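Local coordinates for protein glutaredoxin-glutathione complex (Polygonaceae, PDB 5KQA) that binds glutathione in a pocket of its thioredoxin-type fold and, as a glutaredoxin, probably catalyses glutathione-dependent reduction of disulfides and mixed disulfides, at residues L27-Q32 against E72-A77; S51-L56 against G102-V107; K55-D58 against R63-T66; A80-W85 against V91-I96. One frame throughout, in Å; residues are numbered along the deposited sequence.

Overall arrangement
From the N terminus, helix 20-35 opens contact 1, which closes at the turn leading into helix 75-86. Contact 3 is nested inside that loop: 55-58 on helix 48-60 meets 63-66 at the entry to the edge strand 65-68. Contact 2 starts from the same helix but ends at 102-107, so its segments alternate with those of contact 1 and the two loops cross. Contact 4, between 80-85 and 91-96, opens after contact 1 has closed and lies nested inside contact 2. Contacts 1 and 4 share helix 75-86, contacts 2 and 3 share helix 48-60, and contacts 2 and 4 both reach glutathione.

Contact 1: residues L27-Q32 against E72-A77; sequences LQKAQQ and ESDGDA
Lys29 sends its CG anti to the backbone N (chi1 171°) and stays extended to its end, so that the ammonium group spans the gap between helix 20-35 and the turn before helix 75-86 and meets Glu72. The glutamate answers with a bent chain, folded at chi2 (-75°), which brings OE1 to 2.9 Å from Lys29 NZ. This hydrogen-bonded salt bridge reaches OE1 from above the carboxylate plane, 53° out of it. Asp74 adds a second negative group: its OD1 lies 3.8 Å from Lys29 NZ, a long salt bridge, while OD2 rests 3.7 Å from the aliphatic Lys29 CD. One lysine therefore faces two carboxylates in a small surface network, and its charge probably eases the repulsion between them. The two acids belong to a type I beta turn from Glu72 to Gly75, closed by Gly75 N bonding to Glu72 O at 3.1 Å. Asp74 occupies the N-cap position of the following helix, but its carboxylate makes no capping bond. The charged bridge lies on the surface of the fold; beside it, Leu27 of helix 20-35 packs on Ala81, Gln84 and Trp85 of helix 75-86, and Gln31 also touches Trp85, giving the two helices a largely nonpolar seam centred on Leu27 and Trp85.

Contact 2: residues S51-L56 against G102-V107; sequences SRVKKL and GGCDSV. With GSH (glutathione), chain B.
Arg52 is the first residue of 51-56 to meet the other segment, lying over the thiol of Cys104. Its chain bends at chi2 and chi3, folding the guanidinium back so that Cys104 SG sits 3.7 Å above one face, offset toward the rim; the sulfur also touches Arg52 CB. Val53 follows with the tightest packing. Its CG1, anti to the carbonyl carbon (chi1 -59°), pushes against the start of helix 104-112, 3.3 Å from Cys104 CA and 3.4 Å from Cys104 SG, while Pro92 packs against the same valine. One turn beyond Val53, Leu56 slides past Val107 in the opposite direction, with Leu56 CD2 3.5 Å from Val107 CG1, and Leu116 touches both side chains.

The segment 102-107 thus leans on helix 48-60 mainly through apolar atoms, and the first amides of its helix go to glutathione. Gly103 takes the N-cap position, and a side chain there would clash with GSH O11. The ligand carboxylate is gripped by two backbone amides at the helix start: Cys104 N gives a 2.8 Å bond to GSH O11, and Asp105 N one of 3.0 Å to GSH O12. Asp105 OD2 lies beside GSH N1, modelled so close that the exact geometry is doubtful, and Ser106 N meets the anti lone pair of Asp105 OD1. The N-H groups at the helix start, with the helix dipole, would probably favour the carboxylate, consistent with recognition of the γ-glutamyl end through its carboxylate and, probably, its amine.

Contact 3: residues K55-D58 against R63-T66; sequences KLFD and RYQT
The Tyr64 ring carries polar neighbours at its edge: Asp58 OD1 and Thr66 OG1 both lie near its plane, while Phe57 CB approaches obliquely. The contact lies where the helix of a beta-alpha-beta crossover of the thioredoxin fold passes back to the sheet: helix 48-60 follows strand 39-43 and leads to the parallel edge strand 65-68. Tyr64 reaches the helix with CG placed between its backbone N and carbonyl carbon (chi1 53°), which swings the ring across toward the last turns of helix 48-60. There Tyr64 CD1 packs 3.6 Å from Phe57 CB. The two aromatic rings are less intimate, with centroids 6.0 Å apart and planes inclined at 45°, for Phe57 directs its ring inward to Leu39, Val41 and Val107. Beyond the phenylalanine, the Tyr64 hydroxyl donates to the exposed Asp58, tying a surface carboxylate to the ring and probably limiting its rotation. Lys54 and Leu39 also touch the tyrosine, so that it covers the junction of helix and sheet. A leucine in its place would probably leave the Asp58 carboxylate without its hydroxyl donor and open a gap beside Phe57 CB. The hydrogen bond itself spans 2.8 Å from Tyr64 OH to Asp58 OD1, meeting the oxygen on its syn side, 30° out of the carboxylate plane.

Contact 4: residues A80-W85 against V91-I96; sequences AALLQW and VPNVFI. With GSH (glutathione), chain B.
Trp85 presents one face of its indole to the CE2/CZ end of the Phe95 ring, where helix 75-86 covers the central sheet of the thioredoxin fold. Phe95 CE2 stands 3.5 Å above the indole plane, offset toward its rim, and Phe95 CZ lies near Trp85 CZ3. With planes inclined at 33°, the rings are oblique, and the side chains arrive from opposite directions. With CG anti to the backbone N (chi1 -172°), the Trp85 indole reaches from the helix toward strand 93-96. One turn earlier, Leu82 brings CD2 to 4.0 Å from Phe95 CE1 and sets CB beside Asn93 ND2, an amide weakly hydrogen-bonded to Thr86. Val34 of helix 20-35 touches both aromatics, so the cluster joins two helices to strand 93-96. An alanine at the tryptophan position would probably uncover one side of Phe95 and leave a gap between helix 75-86 and the strand. Just before that strand, Val91 and the cis-linked Pro92 face the ligand. The Val91 backbone pairs with the glutathione peptide in the antiparallel manner familiar from thioredoxin-fold proteins: Val91 N donates to GSH O2 at 3.0 Å, and GSH N2 returns a bond to Val91 O at 2.7 Å, with an N-H...O angle of 162°.

Contact 1: residues L27-Q32 against E72-A77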
loop_
_atom_site.group_PDB
_atom_site.type_symbol
_atom_site.label_atom_id
_atom_site.label_comp_id
_atom_site.label_asym_id
_atom_site.label_seq_id
_atom_site.Cartn_x
_atom_site.Cartn_y
_atom_site.Cartn_z
ATOM N N LEU A 27 10.686 3.392 8.169
ATOM C CA LEU A 27 10.959 2.612 6.968
ATOM C C LEU A 27 11.010 1.123 7.295
ATOM O O LEU A 27 10.403 0.313 6.602
ATOM C CB LEU A 27 12.270 3.054 6.316
ATOM C CG LEU A 27 12.651 2.296 5.034
ATOM C CD1 LEU A 27 11.675 2.599 3.900
ATOM C CD2 LEU A 27 14.079 2.622 4.615
ATOM N N GLN A 28 11.741 0.762 8.349
ATOM C CA GLN A 28 11.780 -0.634 8.784
ATOM C C GLN A 28 10.372 -1.169 9.044
ATOM O O GLN A 28 10.031 -2.268 8.606
ATOM C CB GLN A 28 12.655 -0.791 10.038
ATOM C CG GLN A 28 14.153 -0.708 9.718
ATOM C CD GLN A 28 15.058 -0.851 10.939
ATOM O OE1 GLN A 28 14.647 -1.355 11.988
ATOM N NE2 GLN A 28 16.303 -0.401 10.799
ATOM N N LYS A 29 9.551 -0.382 9.736
ATOM C CA LYS A 29 8.171 -0.774 9.998
ATOM C C LYS A 29 7.398 -1.016 8.702
ATOM O O LYS A 29 6.680 -2.005 8.586
ATOM C CB LYS A 29 7.453 0.292 10.833
ATOM C CG LYS A 29 5.957 0.046 10.958
ATOM C CD LYS A 29 5.276 0.969 11.973
ATOM C CE LYS A 29 3.792 0.577 12.165
ATOM N NZ LYS A 29 3.164 1.219 13.355
ATOM N N ALA A 30 7.527 -0.100 7.742
ATOM C CA ALA A 30 6.807 -0.203 6.467
ATOM C C ALA A 30 7.281 -1.411 5.667
ATOM O O ALA A 30 6.476 -2.131 5.076
ATOM C CB ALA A 30 6.979 1.064 5.652
ATOM N N GLN A 31 8.591 -1.642 5.667
ATOM C CA GLN A 31 9.161 -2.775 4.937
ATOM C C GLN A 31 8.695 -4.107 5.522
ATOM O O GLN A 31 8.374 -5.037 4.779
ATOM C CB GLN A 31 10.694 -2.693 4.930
ATOM C CG GLN A 31 11.238 -1.526 4.093
ATOM C CD GLN A 31 12.753 -1.315 4.244
ATOM O OE1 GLN A 31 13.324 -1.525 5.317
ATOM N NE2 GLN A 31 13.399 -0.895 3.164
ATOM N N GLN A 32 8.644 -4.202 6.851
ATOM C CA GLN A 32 8.188 -5.426 7.508
ATOM C C GLN A 32 6.727 -5.713 7.163
ATOM O O GLN A 32 6.323 -6.865 7.026
ATOM C CB GLN A 32 8.355 -5.319 9.029
ATOM C CG GLN A 32 8.236 -6.645 9.804
ATOM C CD GLN A 32 6.799 -7.040 10.161
ATOM O OE1 GLN A 32 5.925 -6.186 10.353
ATOM N NE2 GLN A 32 6.556 -8.350 10.262
ATOM N N GLU A 72 -1.839 6.081 13.016
ATOM C CA GLU A 72 -0.576 5.573 13.527
ATOM C C GLU A 72 0.183 6.728 14.175
ATOM O O GLU A 72 0.215 7.825 13.618
ATOM C CB GLU A 72 0.241 4.937 12.399
ATOM C CG GLU A 72 -0.423 3.718 11.762
ATOM C CD GLU A 72 -0.346 2.472 12.637
ATOM O OE1 GLU A 72 0.515 2.419 13.535
ATOM O OE2 GLU A 72 -1.139 1.536 12.416
ATOM N N SER A 73 0.778 6.508 15.347
ATOM C CA SER A 73 1.525 7.591 15.985
ATOM C C SER A 73 2.675 8.063 15.099
ATOM O O SER A 73 2.994 9.249 15.078
ATOM C CB SER A 73 2.069 7.175 17.356
ATOM O OG SER A 73 2.893 6.025 17.260
ATOM N N ASP A 74 3.304 7.145 14.365
ATOM C CA ASP A 74 4.421 7.540 13.502
ATOM C C ASP A 74 3.999 7.653 12.036
ATOM O O ASP A 74 4.819 7.488 11.132
ATOM C CB ASP A 74 5.587 6.563 13.654
ATOM C CG ASP A 74 5.204 5.141 13.319
ATOM O OD1 ASP A 74 4.019 4.904 12.990
ATOM O OD2 ASP A 74 6.083 4.255 13.396
ATOM N N GLY A 75 2.722 7.963 11.813
ATOM C CA GLY A 75 2.186 8.155 10.469
ATOM C C GLY A 75 2.923 9.159 9.586
ATOM O O GLY A 75 3.150 8.905 8.403
ATOM N N ASP A 76 3.297 10.305 10.142
ATOM C CA ASP A 76 4.107 11.264 9.381
ATOM C C ASP A 76 5.469 10.677 8.986
ATOM O O ASP A 76 5.928 10.856 7.853
ATOM C CB ASP A 76 4.314 12.554 10.178
ATOM C CG ASP A 76 2.998 13.257 10.510
ATOM O OD1 ASP A 76 1.981 12.979 9.838
ATOM O OD2 ASP A 76 2.983 14.084 11.450
ATOM N N ALA A 77 6.122 9.991 9.923
ATOM C CA ALA A 77 7.404 9.361 9.625
ATOM C C ALA A 77 7.220 8.266 8.584
ATOM O O ALA A 77 8.041 8.116 7.673
ATOM C CB ALA A 77 8.039 8.797 10.885
#

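Contact 2: residues S51-L56 against G102-V107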
loop_
_atom_site.group_PDB
_atom_site.type_symbol
_atom_site.label_atom_id
_atom_site.label_comp_id
_atom_site.label_asym_id
_atom_site.label_seq_id
_atom_site.Cartn_x
_atom_site.Cartn_y
_atom_site.Cartn_z
ATOM N N SER A 51 -10.519 4.468 -0.331
ATOM C CA SER A 51 -11.779 3.734 -0.324
ATOM C C SER A 51 -12.049 3.047 -1.660
ATOM O O SER A 51 -12.501 1.907 -1.683
ATOM C CB SER A 51 -12.940 4.662 0.024
ATOM O OG SER A 51 -12.809 5.109 1.356
ATOM N N ARG A 52 -11.783 3.740 -2.765
ATOM C CA ARG A 52 -11.934 3.143 -4.096
ATOM C C ARG A 52 -11.090 1.881 -4.282
ATOM O O ARG A 52 -11.586 0.863 -4.782
ATOM C CB ARG A 52 -11.567 4.154 -5.193
ATOM C CG ARG A 52 -12.626 5.209 -5.471
ATOM C CD ARG A 52 -13.078 5.158 -6.926
ATOM N NE ARG A 52 -12.094 5.760 -7.817
ATOM C CZ ARG A 52 -11.751 5.272 -9.004
ATOM N NH1 ARG A 52 -10.843 5.905 -9.731
ATOM N NH2 ARG A 52 -12.307 4.158 -9.465
ATOM N N VAL A 53 -9.817 1.941 -3.895
ATOM C CA VAL A 53 -8.927 0.808 -4.156
ATOM C C VAL A 53 -9.306 -0.357 -3.260
ATOM O O VAL A 53 -9.243 -1.511 -3.684
ATOM C CB VAL A 53 -7.410 1.145 -3.966
ATOM C CG1 VAL A 53 -6.984 2.270 -4.890
ATOM C CG2 VAL A 53 -7.075 1.460 -2.526
ATOM N N LYS A 54 -9.728 -0.059 -2.032
ATOM C CA LYS A 54 -10.176 -1.105 -1.117
ATOM C C LYS A 54 -11.424 -1.802 -1.659
ATOM O O LYS A 54 -11.547 -3.028 -1.592
ATOM C CB LYS A 54 -10.473 -0.537 0.276
ATOM C CG LYS A 54 -9.263 -0.072 1.060
ATOM C CD LYS A 54 -9.719 0.749 2.264
ATOM C CE LYS A 54 -8.574 1.483 2.913
ATOM N NZ LYS A 54 -9.034 2.384 4.026
ATOM N N LYS A 55 -12.359 -1.011 -2.171
ATOM C CA LYS A 55 -13.579 -1.560 -2.757
ATOM C C LYS A 55 -13.265 -2.484 -3.945
ATOM O O LYS A 55 -13.853 -3.559 -4.080
ATOM C CB LYS A 55 -14.502 -0.418 -3.190
ATOM C CG LYS A 55 -15.916 -0.832 -3.548
ATOM C CD LYS A 55 -16.803 0.403 -3.678
ATOM C CE LYS A 55 -18.266 0.044 -3.915
ATOM N NZ LYS A 55 -18.490 -0.600 -5.243
ATOM N N LEU A 56 -12.337 -2.064 -4.803
ATOM C CA LEU A 56 -11.887 -2.904 -5.919
ATOM C C LEU A 56 -11.327 -4.234 -5.426
ATOM O O LEU A 56 -11.711 -5.295 -5.912
ATOM C CB LEU A 56 -10.823 -2.183 -6.755
ATOM C CG LEU A 56 -10.222 -3.028 -7.894
ATOM C CD1 LEU A 56 -11.178 -3.131 -9.060
ATOM C CD2 LEU A 56 -8.884 -2.506 -8.352
ATOM N N GLY A 102 1.756 1.663 -6.533
ATOM C CA GLY A 102 1.410 3.062 -6.688
ATOM C C GLY A 102 0.075 3.400 -6.057
ATOM O O GLY A 102 -0.325 2.779 -5.084
ATOM N N GLY A 103 -0.621 4.386 -6.618
ATOM C CA GLY A 103 -1.886 4.832 -6.069
ATOM C C GLY A 103 -3.094 4.169 -6.703
ATOM O O GLY A 103 -2.986 3.117 -7.337
ATOM N N CYS A 104 -4.252 4.795 -6.527
ATOM C CA CYS A 104 -5.503 4.289 -7.085
ATOM C C CYS A 104 -5.446 4.166 -8.603
ATOM O O CYS A 104 -5.805 3.130 -9.175
ATOM C CB CYS A 104 -6.666 5.200 -6.693
ATOM S SG CYS A 104 -8.275 4.523 -7.137
ATOM N N ASP A 105 -4.993 5.234 -9.247
ATOM C CA ASP A 105 -4.814 5.252 -10.693
ATOM C C ASP A 105 -3.933 4.100 -11.183
ATOM O O ASP A 105 -4.272 3.416 -12.148
ATOM C CB ASP A 105 -4.219 6.584 -11.118
ATOM C CG ASP A 105 -3.219 7.123 -10.108
ATOM O OD1 ASP A 105 -2.478 6.315 -9.491
ATOM O OD2 ASP A 105 -3.182 8.361 -9.924
ATOM N N SER A 106 -2.801 3.896 -10.518
ATOM C CA SER A 106 -1.877 2.823 -10.885
ATOM C C SER A 106 -2.529 1.449 -10.785
ATOM O O SER A 106 -2.321 0.590 -11.643
ATOM C CB SER A 106 -0.633 2.863 -9.996
ATOM O OG SER A 106 -0.014 4.136 -10.051
ATOM N N VAL A 107 -3.313 1.242 -9.728
ATOM C CA VAL A 107 -3.997 -0.028 -9.531
ATOM C C VAL A 107 -5.070 -0.207 -10.595
ATOM O O VAL A 107 -5.218 -1.287 -11.173
ATOM C CB VAL A 107 -4.637 -0.130 -8.121
ATOM C CG1 VAL A 107 -5.578 -1.327 -8.050
ATOM C CG2 VAL A 107 -3.544 -0.206 -7.035
HETATM N N1 GSH B . -3.801 10.017 -8.298
HETATM C CA1 GSH B . -3.761 9.619 -6.929
HETATM C C1 GSH B . -4.357 8.232 -6.846
HETATM O O11 GSH B . -4.094 7.486 -5.864
HETATM O O12 GSH B . -5.108 7.819 -7.774
HETATM C CB1 GSH B . -4.517 10.613 -6.056
HETATM C CG1 GSH B . -4.535 10.159 -4.601
HETATM C CD1 GSH B . -4.728 11.329 -3.639
HETATM O OE1 GSH B . -4.893 12.458 -4.062
HETATM N N2 GSH B . -4.715 11.105 -2.229
HETATM C CA2 GSH B . -4.882 12.179 -1.301
HETATM C C2 GSH B . -3.611 12.487 -0.549
HETATM O O2 GSH B . -2.834 11.602 -0.224
HETATM C CB2 GSH B . -5.843 11.803 -0.196
HETATM S SG2 GSH B . -7.531 11.939 -0.716
HETATM N N3 GSH B . -3.352 13.830 -0.171
HETATM C CA3 GSH B . -2.180 14.130 0.577
HETATM C C3 GSH B . -2.276 13.435 1.935
HETATM O O31 GSH B . -1.235 13.041 2.522
HETATM O O32 GSH B . -3.394 13.235 2.493
#

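Contact 3: residues K55-D58 against R63-T66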
loop_
_atom_site.group_PDB
_atom_site.type_symbol
_atom_site.label_atom_id
_atom_site.label_comp_id
_atom_site.label_asym_id
_atom_site.label_seq_id
_atom_site.Cartn_x
_atom_site.Cartn_y
_atom_site.Cartn_z
ATOM N N LYS A 55 -12.359 -1.011 -2.171
ATOM C CA LYS A 55 -13.579 -1.560 -2.757
ATOM C C LYS A 55 -13.265 -2.484 -3.945
ATOM O O LYS A 55 -13.853 -3.559 -4.080
ATOM C CB LYS A 55 -14.502 -0.418 -3.190
ATOM C CG LYS A 55 -15.916 -0.832 -3.548
ATOM C CD LYS A 55 -16.803 0.403 -3.678
ATOM C CE LYS A 55 -18.266 0.044 -3.915
ATOM N NZ LYS A 55 -18.490 -0.600 -5.243
ATOM N N LEU A 56 -12.337 -2.064 -4.803
ATOM C CA LEU A 56 -11.887 -2.904 -5.919
ATOM C C LEU A 56 -11.327 -4.234 -5.426
ATOM O O LEU A 56 -11.711 -5.295 -5.912
ATOM C CB LEU A 56 -10.823 -2.183 -6.755
ATOM C CG LEU A 56 -10.222 -3.028 -7.894
ATOM C CD1 LEU A 56 -11.178 -3.131 -9.060
ATOM C CD2 LEU A 56 -8.884 -2.506 -8.352
ATOM N N PHE A 57 -10.403 -4.175 -4.472
ATOM C CA PHE A 57 -9.810 -5.390 -3.921
ATOM C C PHE A 57 -10.860 -6.271 -3.252
ATOM O O PHE A 57 -10.788 -7.493 -3.355
ATOM C CB PHE A 57 -8.696 -5.048 -2.923
ATOM C CG PHE A 57 -7.481 -4.472 -3.561
ATOM C CD1 PHE A 57 -7.008 -4.987 -4.760
ATOM C CD2 PHE A 57 -6.816 -3.410 -2.980
ATOM C CE1 PHE A 57 -5.887 -4.459 -5.364
ATOM C CE2 PHE A 57 -5.694 -2.872 -3.584
ATOM C CZ PHE A 57 -5.228 -3.400 -4.774
ATOM N N ASP A 58 -11.827 -5.661 -2.568
ATOM C CA ASP A 58 -12.930 -6.423 -1.972
ATOM C C ASP A 58 -13.644 -7.254 -3.039
ATOM O O ASP A 58 -13.842 -8.465 -2.886
ATOM C CB ASP A 58 -13.947 -5.497 -1.283
ATOM C CG ASP A 58 -13.396 -4.838 -0.017
ATOM O OD1 ASP A 58 -12.480 -5.398 0.620
ATOM O OD2 ASP A 58 -13.895 -3.750 0.346
ATOM N N ARG A 63 -7.354 -10.415 -0.366
ATOM C CA ARG A 63 -7.190 -9.942 1.000
ATOM C C ARG A 63 -5.992 -9.005 1.093
ATOM O O ARG A 63 -4.927 -9.254 0.520
ATOM C CB ARG A 63 -7.057 -11.106 1.984
ATOM C CG ARG A 63 -5.708 -11.780 2.029
ATOM C CD ARG A 63 -5.704 -12.808 3.155
ATOM N NE ARG A 63 -6.901 -13.649 3.106
ATOM C CZ ARG A 63 -7.396 -14.316 4.144
ATOM N NH1 ARG A 63 -6.804 -14.245 5.331
ATOM N NH2 ARG A 63 -8.493 -15.052 3.996
ATOM N N TYR A 64 -6.191 -7.908 1.807
ATOM C CA TYR A 64 -5.162 -6.905 1.954
ATOM C C TYR A 64 -5.041 -6.475 3.399
ATOM O O TYR A 64 -5.983 -6.600 4.184
ATOM C CB TYR A 64 -5.464 -5.697 1.071
ATOM C CG TYR A 64 -6.841 -5.142 1.281
ATOM C CD1 TYR A 64 -7.914 -5.614 0.538
ATOM C CD2 TYR A 64 -7.081 -4.165 2.237
ATOM C CE1 TYR A 64 -9.187 -5.124 0.725
ATOM C CE2 TYR A 64 -8.357 -3.670 2.434
ATOM C CZ TYR A 64 -9.405 -4.150 1.664
ATOM O OH TYR A 64 -10.685 -3.674 1.845
ATOM N N GLN A 65 -3.860 -5.988 3.742
ATOM C CA GLN A 65 -3.644 -5.312 5.002
ATOM C C GLN A 65 -3.750 -3.815 4.757
ATOM O O GLN A 65 -2.986 -3.247 3.970
ATOM C CB GLN A 65 -2.272 -5.669 5.591
ATOM C CG GLN A 65 -1.954 -4.934 6.880
ATOM C CD GLN A 65 -2.843 -5.390 7.991
ATOM O OE1 GLN A 65 -2.792 -6.554 8.382
ATOM N NE2 GLN A 65 -3.687 -4.487 8.505
ATOM N N THR A 66 -4.719 -3.185 5.409
ATOM C CA THR A 66 -4.813 -1.736 5.425
ATOM C C THR A 66 -4.016 -1.169 6.589
ATOM O O THR A 66 -4.076 -1.687 7.714
ATOM C CB THR A 66 -6.265 -1.258 5.560
ATOM O OG1 THR A 66 -7.013 -1.691 4.429
ATOM C CG2 THR A 66 -6.315 0.256 5.647
#

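Contact 4: residues A80-W85 against V91-I96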
loop_
_atom_site.group_PDB
_atom_site.type_symbol
_atom_site.label_atom_id
_atom_site.label_comp_id
_atom_site.label_asym_id
_atom_site.label_seq_id
_atom_site.Cartn_x
_atom_site.Cartn_y
_atom_site.Cartn_z
ATOM N N ALA A 80 6.812 9.882 5.226
ATOM C CA ALA A 80 8.115 10.362 4.786
ATOM C C ALA A 80 8.989 9.222 4.265
ATOM O O ALA A 80 9.704 9.378 3.271
ATOM C CB ALA A 80 8.830 11.097 5.926
ATOM N N ALA A 81 8.952 8.085 4.946
ATOM C CA ALA A 81 9.718 6.919 4.516
ATOM C C ALA A 81 9.209 6.387 3.170
ATOM O O ALA A 81 9.993 5.943 2.324
ATOM C CB ALA A 81 9.665 5.834 5.576
ATOM N N LEU A 82 7.897 6.449 2.964
ATOM C CA LEU A 82 7.314 5.944 1.720
ATOM C C LEU A 82 7.685 6.855 0.560
ATOM O O LEU A 82 7.853 6.396 -0.571
ATOM C CB LEU A 82 5.793 5.825 1.829
ATOM C CG LEU A 82 5.214 4.723 2.725
ATOM C CD1 LEU A 82 3.732 4.985 2.977
ATOM C CD2 LEU A 82 5.422 3.297 2.150
ATOM N N LEU A 83 7.813 8.152 0.843
ATOM C CA LEU A 83 8.289 9.099 -0.158
ATOM C C LEU A 83 9.727 8.767 -0.555
ATOM O O LEU A 83 10.052 8.677 -1.730
ATOM C CB LEU A 83 8.204 10.537 0.364
ATOM C CG LEU A 83 8.822 11.638 -0.522
ATOM C CD1 LEU A 83 8.318 11.577 -1.974
ATOM C CD2 LEU A 83 8.551 13.015 0.071
ATOM N N GLN A 84 10.594 8.602 0.433
ATOM C CA GLN A 84 11.973 8.233 0.159
ATOM C C GLN A 84 12.057 6.935 -0.653
ATOM O O GLN A 84 12.830 6.819 -1.598
ATOM C CB GLN A 84 12.749 8.086 1.465
ATOM C CG GLN A 84 14.149 7.512 1.286
ATOM C CD GLN A 84 14.791 7.143 2.603
ATOM O OE1 GLN A 84 14.980 5.959 2.913
ATOM N NE2 GLN A 84 15.129 8.154 3.391
ATOM N N TRP A 85 11.232 5.972 -0.280
ATOM C CA TRP A 85 11.251 4.639 -0.865
ATOM C C TRP A 85 10.615 4.560 -2.256
ATOM O O TRP A 85 11.117 3.838 -3.133
ATOM C CB TRP A 85 10.537 3.699 0.096
ATOM C CG TRP A 85 10.569 2.233 -0.187
ATOM C CD1 TRP A 85 11.334 1.570 -1.101
ATOM C CD2 TRP A 85 9.791 1.238 0.490
ATOM N NE1 TRP A 85 11.069 0.219 -1.043
ATOM C CE2 TRP A 85 10.124 -0.009 -0.078
ATOM C CE3 TRP A 85 8.827 1.290 1.507
ATOM C CZ2 TRP A 85 9.546 -1.199 0.352
ATOM C CZ3 TRP A 85 8.245 0.106 1.927
ATOM C CH2 TRP A 85 8.607 -1.123 1.346
ATOM N N VAL A 91 -1.538 8.905 -0.451
ATOM C CA VAL A 91 -2.207 7.637 -0.226
ATOM C C VAL A 91 -3.368 7.600 -1.203
ATOM O O VAL A 91 -3.909 8.647 -1.558
ATOM C CB VAL A 91 -2.720 7.468 1.244
ATOM C CG1 VAL A 91 -1.559 7.207 2.212
ATOM C CG2 VAL A 91 -3.544 8.692 1.684
ATOM N N PRO A 92 -3.761 6.400 -1.642
ATOM C CA PRO A 92 -3.186 5.122 -1.220
ATOM C C PRO A 92 -1.818 4.809 -1.845
ATOM O O PRO A 92 -1.513 5.237 -2.956
ATOM C CB PRO A 92 -4.231 4.115 -1.694
ATOM C CG PRO A 92 -4.803 4.755 -2.924
ATOM C CD PRO A 92 -4.864 6.218 -2.608
ATOM N N ASN A 93 -1.014 4.044 -1.115
ATOM C CA ASN A 93 0.281 3.581 -1.594
ATOM C C ASN A 93 0.288 2.064 -1.453
ATOM O O ASN A 93 0.410 1.529 -0.349
ATOM C CB ASN A 93 1.421 4.230 -0.811
ATOM C CG ASN A 93 2.759 4.148 -1.532
ATOM O OD1 ASN A 93 3.018 3.215 -2.284
ATOM N ND2 ASN A 93 3.615 5.132 -1.298
ATOM N N VAL A 94 0.110 1.390 -2.581
ATOM C CA VAL A 94 -0.123 -0.053 -2.639
ATOM C C VAL A 94 1.135 -0.873 -2.972
ATOM O O VAL A 94 1.897 -0.533 -3.878
ATOM C CB VAL A 94 -1.224 -0.371 -3.696
ATOM C CG1 VAL A 94 -1.537 -1.873 -3.751
ATOM C CG2 VAL A 94 -2.484 0.433 -3.406
ATOM N N PHE A 95 1.338 -1.959 -2.229
ATOM C CA PHE A 95 2.384 -2.931 -2.538
ATOM C C PHE A 95 1.756 -4.293 -2.773
ATOM O O PHE A 95 0.819 -4.676 -2.075
ATOM C CB PHE A 95 3.407 -3.033 -1.406
ATOM C CG PHE A 95 4.278 -1.820 -1.255
ATOM C CD1 PHE A 95 3.763 -0.644 -0.733
ATOM C CD2 PHE A 95 5.612 -1.867 -1.612
ATOM C CE1 PHE A 95 4.562 0.465 -0.570
ATOM C CE2 PHE A 95 6.420 -0.762 -1.456
ATOM C CZ PHE A 95 5.890 0.412 -0.940
ATOM N N ILE A 96 2.277 -5.015 -3.759
ATOM C CA ILE A 96 1.831 -6.377 -4.054
ATOM C C ILE A 96 3.047 -7.286 -4.220
ATOM O O ILE A 96 3.924 -7.004 -5.034
ATOM C CB ILE A 96 0.959 -6.433 -5.335
ATOM C CG1 ILE A 96 -0.335 -5.644 -5.119
ATOM C CG2 ILE A 96 0.635 -7.886 -5.721
ATOM C CD1 ILE A 96 -1.262 -5.628 -6.315
HETATM N N1 GSH B . -3.801 10.017 -8.298
HETATM C CA1 GSH B . -3.761 9.619 -6.929
HETATM C C1 GSH B . -4.357 8.232 -6.846
HETATM O O11 GSH B . -4.094 7.486 -5.864
HETATM O O12 GSH B . -5.108 7.819 -7.774
HETATM C CB1 GSH B . -4.517 10.613 -6.056
HETATM C CG1 GSH B . -4.535 10.159 -4.601
HETATM C CD1 GSH B . -4.728 11.329 -3.639
HETATM O OE1 GSH B . -4.893 12.458 -4.062
HETATM N N2 GSH B . -4.715 11.105 -2.229
HETATM C CA2 GSH B . -4.882 12.179 -1.301
HETATM C C2 GSH B . -3.611 12.487 -0.549
HETATM O O2 GSH B . -2.834 11.602 -0.224
HETATM C CB2 GSH B . -5.843 11.803 -0.196
HETATM S SG2 GSH B . -7.531 11.939 -0.716
HETATM N N3 GSH B . -3.352 13.830 -0.171
HETATM C CA3 GSH B . -2.180 14.130 0.577
HETATM C C3 GSH B . -2.276 13.435 1.935
HETATM O O31 GSH B . -1.235 13.041 2.522
HETATM O O32 GSH B . -3.394 13.235 2.493
#